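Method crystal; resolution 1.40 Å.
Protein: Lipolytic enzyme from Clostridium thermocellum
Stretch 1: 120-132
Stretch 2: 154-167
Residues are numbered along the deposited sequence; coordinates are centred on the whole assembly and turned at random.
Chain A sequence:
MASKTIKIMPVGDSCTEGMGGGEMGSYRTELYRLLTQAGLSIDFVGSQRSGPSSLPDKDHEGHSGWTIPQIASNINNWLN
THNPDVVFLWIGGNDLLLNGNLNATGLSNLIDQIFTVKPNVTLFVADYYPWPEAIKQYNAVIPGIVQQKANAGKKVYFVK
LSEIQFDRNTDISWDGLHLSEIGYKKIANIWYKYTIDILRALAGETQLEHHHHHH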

# COMPACT_ATOMS: atom_id res chain seq x y z
N ASN A 120 24.85 -7.02 -14.53
CA ASN A 120 24.40 -6.45 -15.80
C ASN A 120 23.20 -5.51 -15.68
O ASN A 120 22.69 -5.01 -16.69
CB ASN A 120 24.09 -7.57 -16.79
CG ASN A 120 25.34 -8.33 -17.21
OD1 ASN A 120 26.41 -7.75 -17.31
ND2 ASN A 120 25.20 -9.61 -17.45
N VAL A 121 22.77 -5.24 -14.45
CA VAL A 121 21.62 -4.38 -14.24
C VAL A 121 21.97 -2.93 -14.55
O VAL A 121 23.12 -2.51 -14.49
CB VAL A 121 21.08 -4.53 -12.79
CG1 VAL A 121 21.88 -3.69 -11.79
CG2 VAL A 121 19.60 -4.16 -12.74
N THR A 122 20.95 -2.15 -14.90
CA THR A 122 21.06 -0.71 -15.01
C THR A 122 20.35 -0.12 -13.80
O THR A 122 19.21 -0.48 -13.50
CB THR A 122 20.45 -0.21 -16.32
OG1 THR A 122 21.24 -0.71 -17.41
CG2 THR A 122 20.39 1.31 -16.39
N LEU A 123 21.03 0.80 -13.12
CA LEU A 123 20.55 1.36 -11.86
C LEU A 123 20.39 2.87 -11.94
O LEU A 123 21.28 3.58 -12.38
CB LEU A 123 21.53 1.00 -10.72
CG LEU A 123 21.20 1.51 -9.32
CD1 LEU A 123 19.90 0.94 -8.75
CD2 LEU A 123 22.36 1.21 -8.34
N PHE A 124 19.22 3.34 -11.53
CA PHE A 124 18.93 4.75 -11.36
C PHE A 124 18.76 5.03 -9.88
O PHE A 124 18.08 4.28 -9.19
CB PHE A 124 17.66 5.14 -12.11
CG PHE A 124 17.80 5.07 -13.60
CD1 PHE A 124 18.31 6.14 -14.29
CD2 PHE A 124 17.49 3.92 -14.31
CE1 PHE A 124 18.46 6.11 -15.66
CE2 PHE A 124 17.66 3.88 -15.69
CZ PHE A 124 18.14 4.98 -16.36
N VAL A 125 19.40 6.10 -9.42
CA VAL A 125 19.36 6.51 -8.01
C VAL A 125 18.81 7.93 -7.94
O VAL A 125 19.39 8.83 -8.55
CB VAL A 125 20.75 6.44 -7.37
CG1 VAL A 125 20.69 6.93 -5.92
CG2 VAL A 125 21.29 5.00 -7.45
N ALA A 126 17.73 8.11 -7.19
CA ALA A 126 17.07 9.40 -7.04
C ALA A 126 17.37 10.11 -5.73
O ALA A 126 17.57 9.47 -4.69
CB ALA A 126 15.56 9.22 -7.15
N ASP A 127 17.39 11.44 -5.77
CA ASP A 127 17.24 12.24 -4.56
C ASP A 127 15.75 12.58 -4.32
O ASP A 127 14.88 12.04 -5.02
CB ASP A 127 18.18 13.46 -4.55
CG ASP A 127 17.81 14.55 -5.51
OD1 ASP A 127 16.86 14.39 -6.30
OD2 ASP A 127 18.49 15.61 -5.46
N TYR A 128 15.45 13.41 -3.33
CA TYR A 128 14.09 13.71 -2.91
C TYR A 128 13.64 15.10 -3.31
O TYR A 128 14.43 16.04 -3.42
CB TYR A 128 13.96 13.56 -1.38
CG TYR A 128 14.01 12.13 -0.90
CD1 TYR A 128 12.86 11.49 -0.50
CD2 TYR A 128 15.21 11.43 -0.82
CE1 TYR A 128 12.89 10.18 -0.04
CE2 TYR A 128 15.25 10.13 -0.38
CZ TYR A 128 14.08 9.50 -0.00
OH TYR A 128 14.13 8.19 0.46
N TYR A 129 12.33 15.24 -3.50
CA TYR A 129 11.72 16.57 -3.53
C TYR A 129 12.07 17.25 -2.20
O TYR A 129 12.26 16.58 -1.18
CB TYR A 129 10.20 16.46 -3.75
CG TYR A 129 9.49 15.59 -2.75
CD1 TYR A 129 8.93 16.13 -1.61
CD2 TYR A 129 9.41 14.20 -2.93
CE1 TYR A 129 8.29 15.34 -0.67
CE2 TYR A 129 8.77 13.40 -2.00
CZ TYR A 129 8.21 13.97 -0.87
OH TYR A 129 7.56 13.19 0.06
N PRO A 130 12.21 18.57 -2.20
CA PRO A 130 12.75 19.28 -1.02
C PRO A 130 11.76 19.52 0.13
O PRO A 130 11.50 20.67 0.52
CB PRO A 130 13.23 20.59 -1.63
CG PRO A 130 12.23 20.85 -2.70
CD PRO A 130 11.95 19.50 -3.31
N TRP A 131 11.20 18.44 0.67
CA TRP A 131 10.23 18.53 1.76
C TRP A 131 10.28 17.24 2.57
O TRP A 131 10.21 16.16 1.99
CB TRP A 131 8.83 18.71 1.19
CG TRP A 131 7.81 19.04 2.22
CD1 TRP A 131 6.90 18.20 2.78
CD2 TRP A 131 7.61 20.31 2.84
NE1 TRP A 131 6.14 18.87 3.70
CE2 TRP A 131 6.55 20.17 3.75
CE3 TRP A 131 8.23 21.56 2.70
CZ2 TRP A 131 6.09 21.24 4.54
CZ3 TRP A 131 7.77 22.62 3.48
CH2 TRP A 131 6.71 22.45 4.38
N PRO A 132 10.45 17.34 3.90
CA PRO A 132 10.72 18.55 4.69
C PRO A 132 12.07 19.14 4.31
O PRO A 132 12.91 18.46 3.72
CB PRO A 132 10.75 18.03 6.13
CG PRO A 132 11.09 16.61 6.02
CD PRO A 132 10.45 16.14 4.76
N LYS A 154 30.48 1.82 -13.79
CA LYS A 154 29.17 1.25 -13.42
C LYS A 154 28.03 1.95 -14.13
O LYS A 154 28.02 3.17 -14.29
CB LYS A 154 28.95 1.33 -11.91
CG LYS A 154 29.81 0.37 -11.09
CD LYS A 154 29.43 -1.08 -11.35
CE LYS A 154 29.87 -2.03 -10.24
NZ LYS A 154 31.33 -2.36 -10.30
N LYS A 155 27.05 1.15 -14.55
CA LYS A 155 25.85 1.66 -15.19
C LYS A 155 24.85 2.17 -14.13
O LYS A 155 23.79 1.59 -13.92
CB LYS A 155 25.23 0.58 -16.09
CG LYS A 155 26.14 0.21 -17.28
CD LYS A 155 25.59 -0.94 -18.10
CE LYS A 155 26.40 -1.13 -19.37
NZ LYS A 155 25.96 -2.32 -20.14
N VAL A 156 25.23 3.27 -13.48
CA VAL A 156 24.40 3.94 -12.46
C VAL A 156 24.24 5.41 -12.83
O VAL A 156 25.20 6.07 -13.25
CB VAL A 156 24.98 3.76 -11.03
CG1 VAL A 156 26.40 4.35 -10.92
CG2 VAL A 156 24.05 4.35 -9.98
N TYR A 157 23.02 5.92 -12.69
CA TYR A 157 22.64 7.23 -13.19
C TYR A 157 21.81 7.94 -12.15
O TYR A 157 20.98 7.32 -11.49
CB TYR A 157 21.83 7.08 -14.50
CG TYR A 157 22.58 6.26 -15.53
CD1 TYR A 157 23.53 6.86 -16.35
CD2 TYR A 157 22.39 4.89 -15.64
CE1 TYR A 157 24.24 6.12 -17.28
CE2 TYR A 157 23.10 4.13 -16.57
CZ TYR A 157 24.03 4.76 -17.38
OH TYR A 157 24.74 4.02 -18.30
N PHE A 158 22.04 9.24 -12.00
CA PHE A 158 21.37 10.07 -11.02
C PHE A 158 20.08 10.64 -11.60
O PHE A 158 20.03 11.12 -12.72
CB PHE A 158 22.31 11.22 -10.60
CG PHE A 158 21.71 12.20 -9.62
CD1 PHE A 158 21.16 11.78 -8.42
CD2 PHE A 158 21.73 13.55 -9.89
CE1 PHE A 158 20.63 12.70 -7.54
CE2 PHE A 158 21.22 14.46 -9.01
CZ PHE A 158 20.66 14.04 -7.83
N VAL A 159 19.02 10.58 -10.81
CA VAL A 159 17.73 11.16 -11.16
C VAL A 159 17.45 12.28 -10.17
O VAL A 159 17.21 12.06 -8.98
CB VAL A 159 16.61 10.10 -11.12
CG1 VAL A 159 15.26 10.75 -11.42
CG2 VAL A 159 16.94 8.95 -12.09
N LYS A 160 17.54 13.51 -10.67
CA LYS A 160 17.43 14.68 -9.81
C LYS A 160 15.98 15.08 -9.56
O LYS A 160 15.51 16.10 -10.04
CB LYS A 160 18.21 15.86 -10.42
CG LYS A 160 18.43 17.01 -9.46
CD LYS A 160 19.30 18.11 -10.06
CE LYS A 160 19.14 19.41 -9.34
NZ LYS A 160 20.24 20.36 -9.70
N LEU A 161 15.28 14.29 -8.76
CA LEU A 161 13.92 14.63 -8.38
C LEU A 161 13.82 15.97 -7.65
O LEU A 161 12.78 16.64 -7.67
CB LEU A 161 13.29 13.51 -7.52
CG LEU A 161 13.20 12.14 -8.19
CD1 LEU A 161 12.53 11.14 -7.28
CD2 LEU A 161 12.48 12.22 -9.54
N SER A 162 14.92 16.39 -7.02
CA SER A 162 14.95 17.68 -6.34
C SER A 162 14.84 18.89 -7.26
O SER A 162 14.63 20.00 -6.76
CB SER A 162 16.21 17.82 -5.49
OG SER A 162 17.38 17.74 -6.28
N GLU A 163 14.94 18.68 -8.57
CA GLU A 163 14.74 19.77 -9.54
C GLU A 163 13.26 20.10 -9.77
O GLU A 163 12.93 21.05 -10.49
CB GLU A 163 15.45 19.46 -10.86
CG GLU A 163 14.64 18.63 -11.86
CD GLU A 163 15.42 18.27 -13.10
OE1 GLU A 163 16.66 18.25 -13.06
OE2 GLU A 163 14.77 17.98 -14.12
N ILE A 164 12.37 19.32 -9.16
CA ILE A 164 10.94 19.61 -9.14
C ILE A 164 10.68 21.09 -8.87
O ILE A 164 11.31 21.69 -8.00
CB ILE A 164 10.20 18.70 -8.10
CG1 ILE A 164 8.68 18.89 -8.20
CG2 ILE A 164 10.71 18.98 -6.67
CD1 ILE A 164 7.89 17.81 -7.44
N GLN A 165 9.77 21.66 -9.66
CA GLN A 165 9.24 23.00 -9.42
C GLN A 165 8.27 22.88 -8.26
O GLN A 165 7.06 22.72 -8.45
CB GLN A 165 8.55 23.53 -10.69
CG GLN A 165 7.74 24.83 -10.53
CD GLN A 165 6.23 24.63 -10.34
OE1 GLN A 165 5.59 25.35 -9.57
NE2 GLN A 165 5.65 23.65 -11.04
N PHE A 166 8.79 22.95 -7.05
CA PHE A 166 8.04 22.57 -5.86
C PHE A 166 7.10 23.65 -5.37
O PHE A 166 7.50 24.79 -5.17
CB PHE A 166 9.00 22.16 -4.74
CG PHE A 166 8.31 21.62 -3.53
CD1 PHE A 166 7.70 20.37 -3.57
CD2 PHE A 166 8.26 22.35 -2.35
CE1 PHE A 166 7.05 19.87 -2.45
CE2 PHE A 166 7.61 21.86 -1.23
CZ PHE A 166 7.00 20.61 -1.28
N ASP A 167 5.84 23.28 -5.19
CA ASP A 167 4.83 24.17 -4.66
C ASP A 167 4.08 23.39 -3.58
O ASP A 167 3.31 22.49 -3.88
CB ASP A 167 3.89 24.61 -5.77
CG ASP A 167 2.88 25.64 -5.32
OD1 ASP A 167 2.70 25.84 -4.10
OD2 ASP A 167 2.25 26.25 -6.20

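The two stretches begin as neighbouring parallel strands, 122-126 and 156-159; stretch 1 continues as a loop, stretch 2 through a short 3-10 segment (161-163) and a loop, and the two remain in contact. Their axes approach to 4.6 Å and cross at -29°, the usual twist of a sheet. In a parallel pair the N and O of one residue bond to two different residues, those flanking its bridge partner. Leu 123 N donates to Lys 155 O (3.0 Å), while Leu 123 O accepts from Tyr 157 N (2.9 Å). One repeat further on, Val 125 N donates to Tyr 157 O (2.9 Å) and Val 125 O accepts from Val 159 N (2.9 Å). Asp 127 N closes the ladder with a longer bond to Val 159 O (3.3 Å). The same carbonyls also receive CA-H...O contacts, such as Val 156 CA to Leu 123 O (3.1 Å).

Alternation sends side chains to both faces of the sheet. Leu 123, Val 125, Val 156 and Phe 158 share one face. There a methyl of Val 156 rests in the notch where Leu 123 and Val 125 meet: its CG2 lies 3.9 Å from Leu 123 CD2 and 3.8 Å from Val 125 CG2. Branched aliphatic residues suit the buried positions of Leu 123, Val 125 and Val 156, since they offer compact knobs and ask for no polar partner.

The other face carries Phe 124, Ala 126, Tyr 157 and Val 159. One corner of the Phe 124 ring, CD1, touches both Tyr 157 CB (3.6 Å) and Val 159 CG2 (3.8 Å). The ring's plane is inclined at 37° to that of the Tyr 157 ring, an oblique pairing, and the edge of the Tyr 157 ring receives the methyl of Thr 122 (CE2 to CG2, 3.9 Å). Ala 126 projects little, and Leu 161 reaches into the space beside it, bringing CD1 to 3.6 Å from Ala 126 CB.

Just past the strands, Asp 127 gives the polar heart of the contact. With both carboxylate oxygens it holds Ser 162, in the middle of the 3-10 segment: OD1 accepts from Ser 162 N (2.9 Å), and OD2 accepts from Ser 162 OG (2.5 Å), a very short bond. A short acidic side chain suits this place because it can answer an amide and a hydroxyl together. OD2 also lies at the edge of the Phe 158 ring, 3.6 Å from CZ, where the ring's hydrogens carry slight positive charge.

Beyond this clasp the fit becomes apolar again. Ile 164 CG2 packs against both Pro 130 CD (3.6 Å) and Tyr 129 CB (3.9 Å), sitting over the junction of these two residues. Phe 166, pointing toward stretch 1, is the larger bump: its CB lies 4.0 Å from Pro 130 CG, its CE1 4.3 Å from Tyr 129 CD1, and its CZ 3.6 Å from Trp 131 CB. The rigid proline ring presents a firm wall to both residues, while the Trp 131 and Phe 166 rings are nearly parallel but slid apart, with little overlap.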